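Local coordinates for uncharacterized protein lp_0118 (Lactobacillus plantarum, PDB 3K2Y) that is of unknown function but folds as a HIRAN domain, a small beta barrel, and probably binds nucleic acid, at residues R17-I22 and H57-Y62; Q38-N43 and D47-V52. All coordinates share one frame; numbering follows the deposited sequence.

Contact 1. Residues R17-I22 and H57-Y62; sequences RYVDDI and HAKLGY
Val19 reaches from the loop after strand 4-14 down onto the backbone of Lys59, Leu60 and Gly61, and it carries this small contact almost alone. Its CB faces the strand, and the two methyls divide the work. CG1, set anti to the backbone N (chi1 -179°), comes to 3.3 Å from Lys59 O and also lies 4.3 Å from Lys59 CB, where the lysine side chain begins. The other branch, CG2, sits over the next peptide, 3.9 Å from Leu60 O and 4.1 Å from Gly61 N. A beta-branched residue suits this place because its two short arms span two successive peptides. With an alanine here both methyls are gone, and the loop would probably lose its grip on the strand, leaving a gap over the carbonyls of Lys59 and Leu60.

The strand residues fit their places too. Leu60 turns its side chain away from the loop and buries it against Leu29, Val35 and Thr25, offering Val19 its backbone. Gly61 has a phi of 150°, at which a side chain would jam against the carbonyl O of Leu60, and glycine has none. Lys59 meets Val19 with its first carbons, nearest at CB, before its extended chain runs on to donate from NZ to Tyr62 OH at 2.7 Å.

The loop between strand 4-14 and helix 22-25 is thus laid on strand 59-63, a barrel strand of the HIRAN domain that runs between strands 4-14 and 50-53 in the sheet. No hydrogen bond joins loop to strand here. Methyl groups rest on peptide groups, a contact of shape rather than of polar pairing, while the lysine ammonium is turned to Tyr62 OH of its own strand.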
ATOM      1  N   ARG A  17       3.971  -1.511 -11.107  1.00 35.34           N
ATOM      2  CA  ARG A  17       5.271  -0.853 -10.995  1.00 36.86           C
ATOM      3  C   ARG A  17       5.955  -1.107  -9.655  1.00 37.04           C
ATOM      4  O   ARG A  17       7.184  -1.100  -9.567  1.00 37.27           O
ATOM      5  CB  ARG A  17       5.129   0.657 -11.204  1.00 37.38           C
ATOM      6  CG  ARG A  17       4.583   1.406  -9.999  1.00 42.08           C
ATOM      7  CD  ARG A  17       4.580   2.905 -10.241  1.00 45.56           C
ATOM      8  NE  ARG A  17       3.691   3.276 -11.340  1.00 49.60           N
ATOM      9  CZ  ARG A  17       2.365   3.180 -11.295  1.00 51.59           C
ATOM     10  NH1 ARG A  17       1.766   2.724 -10.200  1.00 51.30           N
ATOM     11  NH2 ARG A  17       1.637   3.538 -12.346  1.00 51.26           N
ATOM     12  N   TYR A  18       5.159  -1.336  -8.615  1.00 35.47           N
ATOM     13  CA  TYR A  18       5.698  -1.576  -7.282  1.00 35.56           C
ATOM     14  C   TYR A  18       6.001  -3.044  -7.009  1.00 35.97           C
ATOM     15  O   TYR A  18       6.491  -3.395  -5.934  1.00 35.50           O
ATOM     16  CB  TYR A  18       4.730  -1.034  -6.227  1.00 32.22           C
ATOM     17  CG  TYR A  18       4.541   0.465  -6.310  1.00 31.14           C
ATOM     18  CD1 TYR A  18       5.619   1.333  -6.116  1.00 28.33           C
ATOM     19  CD2 TYR A  18       3.296   1.019  -6.604  1.00 29.94           C
ATOM     20  CE1 TYR A  18       5.466   2.711  -6.215  1.00 28.37           C
ATOM     21  CE2 TYR A  18       3.129   2.400  -6.702  1.00 30.83           C
ATOM     22  CZ  TYR A  18       4.220   3.241  -6.509  1.00 30.19           C
ATOM     23  OH  TYR A  18       4.069   4.608  -6.620  1.00 30.25           O
ATOM     24  N   VAL A  19       5.712  -3.897  -7.988  1.00 38.21           N
ATOM     25  CA  VAL A  19       5.959  -5.331  -7.859  1.00 41.20           C
ATOM     26  C   VAL A  19       7.327  -5.694  -8.433  1.00 43.20           C
ATOM     27  O   VAL A  19       7.592  -5.477  -9.615  1.00 43.63           O
ATOM     28  CB  VAL A  19       4.878  -6.151  -8.587  1.00 41.49           C
ATOM     29  CG1 VAL A  19       5.152  -7.638  -8.412  1.00 41.63           C
ATOM     30  CG2 VAL A  19       3.496  -5.790  -8.046  1.00 38.71           C
ATOM     31  N   ASP A  20       8.183  -6.256  -7.587  1.00 45.14           N
ATOM     32  CA  ASP A  20       9.539  -6.636  -7.972  1.00 48.83           C
ATOM     33  C   ASP A  20       9.696  -7.395  -9.286  1.00 52.45           C
ATOM     34  O   ASP A  20      10.028  -6.816 -10.322  1.00 53.20           O
ATOM     35  CB  ASP A  20      10.190  -7.450  -6.853  1.00 47.08           C
ATOM     36  CG  ASP A  20      10.446  -6.625  -5.618  1.00 47.53           C
ATOM     37  OD1 ASP A  20      10.900  -5.470  -5.772  1.00 44.80           O
ATOM     38  OD2 ASP A  20      10.210  -7.123  -4.495  1.00 47.64           O
ATOM     39  N   ASP A  21       9.479  -8.703  -9.229  1.00 54.56           N
ATOM     40  CA  ASP A  21       9.616  -9.561 -10.394  1.00 56.03           C
ATOM     41  C   ASP A  21       8.505  -9.306 -11.406  1.00 55.07           C
ATOM     42  O   ASP A  21       8.362 -10.042 -12.381  1.00 55.00           O
ATOM     43  CB  ASP A  21       9.583 -11.023  -9.948  1.00 58.90           C
ATOM     44  CG  ASP A  21      10.648 -11.861 -10.615  1.00 62.95           C
ATOM     45  OD1 ASP A  21      10.702 -11.870 -11.862  1.00 65.54           O
ATOM     46  OD2 ASP A  21      11.429 -12.517  -9.889  1.00 63.02           O
ATOM     47  N   ILE A  22       7.736  -8.248 -11.171  1.00 53.94           N
ATOM     48  CA  ILE A  22       6.608  -7.883 -12.022  1.00 53.70           C
ATOM     49  C   ILE A  22       6.771  -8.218 -13.508  1.00 53.64           C
ATOM     50  O   ILE A  22       5.844  -8.741 -14.129  1.00 53.94           O
ATOM     51  CB  ILE A  22       6.268  -6.372 -11.859  1.00 53.27           C
ATOM     52  CG1 ILE A  22       4.761  -6.149 -12.019  1.00 53.36           C
ATOM     53  CG2 ILE A  22       7.055  -5.530 -12.857  1.00 52.87           C
ATOM     54  CD1 ILE A  22       4.216  -6.424 -13.396  1.00 53.21           C
ATOM     55  N   HIS A  57       1.582 -18.256  -7.306  1.00 41.62           N
ATOM     56  CA  HIS A  57       1.740 -17.378  -6.157  1.00 41.32           C
ATOM     57  C   HIS A  57       2.781 -16.280  -6.335  1.00 40.41           C
ATOM     58  O   HIS A  57       3.658 -16.096  -5.494  1.00 38.97           O
ATOM     59  CB  HIS A  57       2.055 -18.214  -4.918  1.00 42.79           C
ATOM     60  CG  HIS A  57       0.999 -19.221  -4.598  1.00 45.23           C
ATOM     61  ND1 HIS A  57      -0.243 -18.867  -4.117  1.00 46.33           N
ATOM     62  CD2 HIS A  57       0.981 -20.569  -4.732  1.00 46.60           C
ATOM     63  CE1 HIS A  57      -0.982 -19.953  -3.968  1.00 46.55           C
ATOM     64  NE2 HIS A  57      -0.263 -20.999  -4.335  1.00 48.24           N
ATOM     65  N   ALA A  58       2.671 -15.553  -7.441  1.00 39.27           N
ATOM     66  CA  ALA A  58       3.567 -14.441  -7.730  1.00 38.09           C
ATOM     67  C   ALA A  58       2.667 -13.215  -7.767  1.00 37.48           C
ATOM     68  O   ALA A  58       1.693 -13.177  -8.520  1.00 36.94           O
ATOM     69  CB  ALA A  58       4.253 -14.642  -9.076  1.00 38.94           C
ATOM     70  N   LYS A  59       2.986 -12.216  -6.950  1.00 35.59           N
ATOM     71  CA  LYS A  59       2.171 -11.012  -6.883  1.00 32.03           C
ATOM     72  C   LYS A  59       2.092 -10.271  -8.211  1.00 32.02           C
ATOM     73  O   LYS A  59       3.082 -10.156  -8.931  1.00 32.35           O
ATOM     74  CB  LYS A  59       2.703 -10.081  -5.797  1.00 31.12           C
ATOM     75  CG  LYS A  59       1.741  -8.974  -5.416  1.00 26.92           C
ATOM     76  CD  LYS A  59       2.246  -8.204  -4.217  1.00 25.35           C
ATOM     77  CE  LYS A  59       1.164  -7.295  -3.657  1.00 26.48           C
ATOM     78  NZ  LYS A  59       1.619  -6.586  -2.430  1.00 23.01           N
ATOM     79  N   LEU A  60       0.897  -9.778  -8.524  1.00 31.46           N
ATOM     80  CA  LEU A  60       0.644  -9.038  -9.754  1.00 29.33           C
ATOM     81  C   LEU A  60       0.275  -7.595  -9.457  1.00 29.05           C
ATOM     82  O   LEU A  60       0.499  -6.707 -10.282  1.00 29.21           O
ATOM     83  CB  LEU A  60      -0.494  -9.690 -10.540  1.00 32.30           C
ATOM     84  CG  LEU A  60      -0.166 -10.860 -11.467  1.00 32.86           C
ATOM     85  CD1 LEU A  60       0.640 -11.899 -10.730  1.00 35.96           C
ATOM     86  CD2 LEU A  60      -1.456 -11.458 -11.988  1.00 34.95           C
ATOM     87  N   GLY A  61      -0.302  -7.366  -8.280  1.00 28.55           N
ATOM     88  CA  GLY A  61      -0.697  -6.022  -7.901  1.00 24.79           C
ATOM     89  C   GLY A  61      -1.895  -5.996  -6.973  1.00 24.27           C
ATOM     90  O   GLY A  61      -2.017  -6.837  -6.085  1.00 21.65           O
ATOM     91  N   TYR A  62      -2.779  -5.023  -7.179  1.00 24.07           N
ATOM     92  CA  TYR A  62      -3.975  -4.873  -6.357  1.00 22.43           C
ATOM     93  C   TYR A  62      -5.195  -4.531  -7.186  1.00 24.05           C
ATOM     94  O   TYR A  62      -5.075  -4.076  -8.323  1.00 24.31           O
ATOM     95  CB  TYR A  62      -3.790  -3.754  -5.330  1.00 21.47           C
ATOM     96  CG  TYR A  62      -2.852  -4.093  -4.207  1.00 21.19           C
ATOM     97  CD1 TYR A  62      -1.472  -3.989  -4.364  1.00 20.52           C
ATOM     98  CD2 TYR A  62      -3.346  -4.557  -2.991  1.00 21.27           C
ATOM     99  CE1 TYR A  62      -0.606  -4.345  -3.335  1.00 21.29           C
ATOM    100  CE2 TYR A  62      -2.492  -4.915  -1.961  1.00 25.97           C
ATOM    101  CZ  TYR A  62      -1.125  -4.811  -2.138  1.00 23.47           C
ATOM    102  OH  TYR A  62      -0.287  -5.207  -1.125  1.00 24.84           O
TER

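Contact 2. Residues Q38-N43 and D47-V52; sequences QRESGN and DNAISV
Ser51, Ala49 and Arg39 bury the most surface where strands 34-39 and 50-53 pair as a beta hairpin. Ser51 and Gln38 form an antiparallel hydrogen-bonded pair, with Gln38 N to Ser51 O at 3.0 Å and Ser51 N to Gln38 O at 2.9 Å. The small hydroxyl of Ser51 leaves room for the carboxylate of Glu40: OG donates to Glu40 OE2 at 2.7 Å, approaching from above the carboxylate plane, and in turn accepts a hydrogen bond from Trp53 NE1.

Ala49 contributes its carbonyl and its methyl. The carbonyl O takes a nearly straight hydrogen bond (171°) from Glu40 N at 3.1 Å and a weak one from Arg39 NE, while the small methyl lets Asn43 CB come in to 3.5 Å. Asn43 OD1 is hydrogen-bonded to Tyr45 N, beyond the type I turn of Glu40 to Asn43.

Arg39 bends at chi2 (68°), which turns the guanidinium toward the turn end of the hairpin, beside residues 47-48. NH2 points edge-on at Asp47 O, modelled doubtfully short, and Ser41 CB rests over one face, offset toward the rim. A long arginine with several N-H groups can thus reach this carbonyl and still give NH1 to a salt bridge with Asp76.

That Asp76 ends helix 68-76, against which Arg39 and Ile50 pack through Met75; from the other face of the hairpin Ser51 touches Lys59 and Tyr62 of strand 59-63.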
ATOM      1  N   GLN A  38      -6.296 -12.219  -2.609  1.00 26.13           N
ATOM      2  CA  GLN A  38      -5.935 -12.193  -1.203  1.00 24.82           C
ATOM      3  C   GLN A  38      -6.381 -10.900  -0.543  1.00 24.99           C
ATOM      4  O   GLN A  38      -5.996  -9.806  -0.960  1.00 24.99           O
ATOM      5  CB  GLN A  38      -4.423 -12.338  -1.038  1.00 28.70           C
ATOM      6  CG  GLN A  38      -3.985 -12.487   0.411  1.00 32.39           C
ATOM      7  CD  GLN A  38      -2.479 -12.605   0.559  1.00 36.34           C
ATOM      8  OE1 GLN A  38      -1.754 -11.607   0.508  1.00 37.49           O
ATOM      9  NE2 GLN A  38      -1.998 -13.832   0.729  1.00 36.51           N
ATOM     10  N   ARG A  39      -7.196 -11.040   0.495  1.00 22.93           N
ATOM     11  CA  ARG A  39      -7.693  -9.902   1.242  1.00 21.05           C
ATOM     12  C   ARG A  39      -6.611  -9.445   2.217  1.00 22.19           C
ATOM     13  O   ARG A  39      -6.036 -10.253   2.948  1.00 19.12           O
ATOM     14  CB  ARG A  39      -8.953 -10.297   2.019  1.00 19.53           C
ATOM     15  CG  ARG A  39      -9.581  -9.157   2.793  1.00 22.20           C
ATOM     16  CD  ARG A  39     -10.175  -8.117   1.854  1.00 27.30           C
ATOM     17  NE  ARG A  39     -10.197  -6.784   2.452  1.00 31.90           N
ATOM     18  CZ  ARG A  39     -10.855  -6.475   3.562  1.00 33.33           C
ATOM     19  NH1 ARG A  39     -11.549  -7.404   4.200  1.00 36.81           N
ATOM     20  NH2 ARG A  39     -10.821  -5.242   4.037  1.00 33.03           N
ATOM     21  N   GLU A  40      -6.328  -8.146   2.222  1.00 23.70           N
ATOM     22  CA  GLU A  40      -5.321  -7.606   3.126  1.00 24.97           C
ATOM     23  C   GLU A  40      -5.930  -6.448   3.914  1.00 25.05           C
ATOM     24  O   GLU A  40      -5.659  -5.281   3.637  1.00 25.34           O
ATOM     25  CB  GLU A  40      -4.098  -7.132   2.335  1.00 23.79           C
ATOM     26  CG  GLU A  40      -3.596  -8.142   1.318  1.00 23.11           C
ATOM     27  CD  GLU A  40      -2.318  -7.700   0.619  1.00 24.94           C
ATOM     28  OE1 GLU A  40      -2.156  -6.485   0.378  1.00 22.95           O
ATOM     29  OE2 GLU A  40      -1.484  -8.573   0.295  1.00 23.15           O
ATOM     30  N   SER A  41      -6.765  -6.776   4.896  1.00 25.12           N
ATOM     31  CA  SER A  41      -7.406  -5.746   5.702  1.00 25.66           C
ATOM     32  C   SER A  41      -6.379  -5.041   6.575  1.00 24.25           C
ATOM     33  O   SER A  41      -6.690  -4.041   7.215  1.00 23.56           O
ATOM     34  CB  SER A  41      -8.507  -6.350   6.580  1.00 26.03           C
ATOM     35  OG  SER A  41      -7.965  -7.102   7.649  1.00 27.58           O
ATOM     36  N   GLY A  42      -5.157  -5.567   6.590  1.00 24.40           N
ATOM     37  CA  GLY A  42      -4.095  -4.972   7.383  1.00 22.63           C
ATOM     38  C   GLY A  42      -3.192  -4.067   6.555  1.00 24.42           C
ATOM     39  O   GLY A  42      -2.209  -3.523   7.065  1.00 21.46           O
ATOM     40  N   ASN A  43      -3.517  -3.901   5.275  1.00 23.98           N
ATOM     41  CA  ASN A  43      -2.720  -3.047   4.399  1.00 24.02           C
ATOM     42  C   ASN A  43      -2.749  -1.616   4.955  1.00 24.85           C
ATOM     43  O   ASN A  43      -3.817  -1.026   5.129  1.00 24.11           O
ATOM     44  CB  ASN A  43      -3.273  -3.094   2.967  1.00 20.60           C
ATOM     45  CG  ASN A  43      -2.375  -2.381   1.965  1.00 20.26           C
ATOM     46  OD1 ASN A  43      -2.169  -1.170   2.056  1.00 20.02           O
ATOM     47  ND2 ASN A  43      -1.838  -3.131   1.005  1.00 17.88           N
ATOM     48  N   ASP A  47      -7.453  -0.336   3.972  1.00 27.49           N
ATOM     49  CA  ASP A  47      -8.005  -1.448   4.737  1.00 26.67           C
ATOM     50  C   ASP A  47      -8.922  -2.323   3.884  1.00 23.11           C
ATOM     51  O   ASP A  47      -9.361  -3.378   4.325  1.00 24.92           O
ATOM     52  CB  ASP A  47      -8.760  -0.928   5.968  1.00 28.20           C
ATOM     53  CG  ASP A  47     -10.033  -0.186   5.608  1.00 30.79           C
ATOM     54  OD1 ASP A  47     -10.172   0.256   4.449  1.00 32.05           O
ATOM     55  OD2 ASP A  47     -10.894  -0.032   6.497  1.00 34.68           O
ATOM     56  N   ASN A  48      -9.201  -1.884   2.663  1.00 20.22           N
ATOM     57  CA  ASN A  48     -10.061  -2.642   1.755  1.00 18.07           C
ATOM     58  C   ASN A  48      -9.247  -3.339   0.680  1.00 16.15           C
ATOM     59  O   ASN A  48      -9.799  -3.989  -0.213  1.00 14.78           O
ATOM     60  CB  ASN A  48     -11.081  -1.717   1.093  1.00 18.47           C
ATOM     61  CG  ASN A  48     -12.257  -1.409   1.994  1.00 18.70           C
ATOM     62  OD1 ASN A  48     -12.607  -0.252   2.189  1.00 19.92           O
ATOM     63  ND2 ASN A  48     -12.878  -2.448   2.543  1.00 20.14           N
ATOM     64  N   ALA A  49      -7.930  -3.195   0.789  1.00 15.45           N
ATOM     65  CA  ALA A  49      -6.980  -3.775  -0.149  1.00 16.25           C
ATOM     66  C   ALA A  49      -7.213  -5.247  -0.457  1.00 17.22           C
ATOM     67  O   ALA A  49      -7.632  -6.028   0.404  1.00 15.85           O
ATOM     68  CB  ALA A  49      -5.560  -3.588   0.374  1.00 18.13           C
ATOM     69  N   ILE A  50      -6.931  -5.600  -1.707  1.00 17.16           N
ATOM     70  CA  ILE A  50      -7.049  -6.960  -2.203  1.00 16.40           C
ATOM     71  C   ILE A  50      -5.961  -7.149  -3.251  1.00 17.55           C
ATOM     72  O   ILE A  50      -6.070  -6.634  -4.368  1.00 16.75           O
ATOM     73  CB  ILE A  50      -8.399  -7.229  -2.894  1.00 15.19           C
ATOM     74  CG1 ILE A  50      -9.555  -7.023  -1.922  1.00 16.36           C
ATOM     75  CG2 ILE A  50      -8.430  -8.659  -3.411  1.00 13.56           C
ATOM     76  CD1 ILE A  50     -10.912  -7.109  -2.598  1.00 17.13           C
ATOM     77  N   SER A  51      -4.906  -7.872  -2.882  1.00 17.95           N
ATOM     78  CA  SER A  51      -3.818  -8.132  -3.810  1.00 19.05           C
ATOM     79  C   SER A  51      -4.178  -9.291  -4.734  1.00 21.69           C
ATOM     80  O   SER A  51      -4.965 -10.173  -4.377  1.00 22.05           O
ATOM     81  CB  SER A  51      -2.515  -8.432  -3.054  1.00 19.11           C
ATOM     82  OG  SER A  51      -2.695  -9.388  -2.022  1.00 17.97           O
ATOM     83  N   VAL A  52      -3.610  -9.268  -5.933  1.00 24.43           N
ATOM     84  CA  VAL A  52      -3.858 -10.300  -6.927  1.00 26.06           C
ATOM     85  C   VAL A  52      -2.594 -11.137  -7.104  1.00 29.28           C
ATOM     86  O   VAL A  52      -1.477 -10.623  -6.990  1.00 30.69           O
ATOM     87  CB  VAL A  52      -4.267  -9.667  -8.276  1.00 24.34           C
ATOM     88  CG1 VAL A  52      -4.668 -10.753  -9.271  1.00 23.77           C
ATOM     89  CG2 VAL A  52      -5.417  -8.686  -8.050  1.00 22.09           C
TER

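In the fold
The two contacts lie with their centres about 14 Å apart in the same antiparallel barrel. Along the chain contact 2 is nested inside contact 1: residues 17-22 come first, then the hairpin of 38-43 and 47-52, and last 57-62. Strands 50-53 and 59-63 follow each other in sequence and are neighbours in the sheet, so the contacts meet directly, through Gly61 O and Val52 N and through Tyr62 OH and Glu40 OE1. Contact 2 thus belongs to the barrel wall, while contact 1 lays a loop against the next strand. Tyr45 of the second subunit packs on Lys59 and Tyr62 in contact 1 and on Glu40 and Asn43 in contact 2, so both share part of the dimer interface.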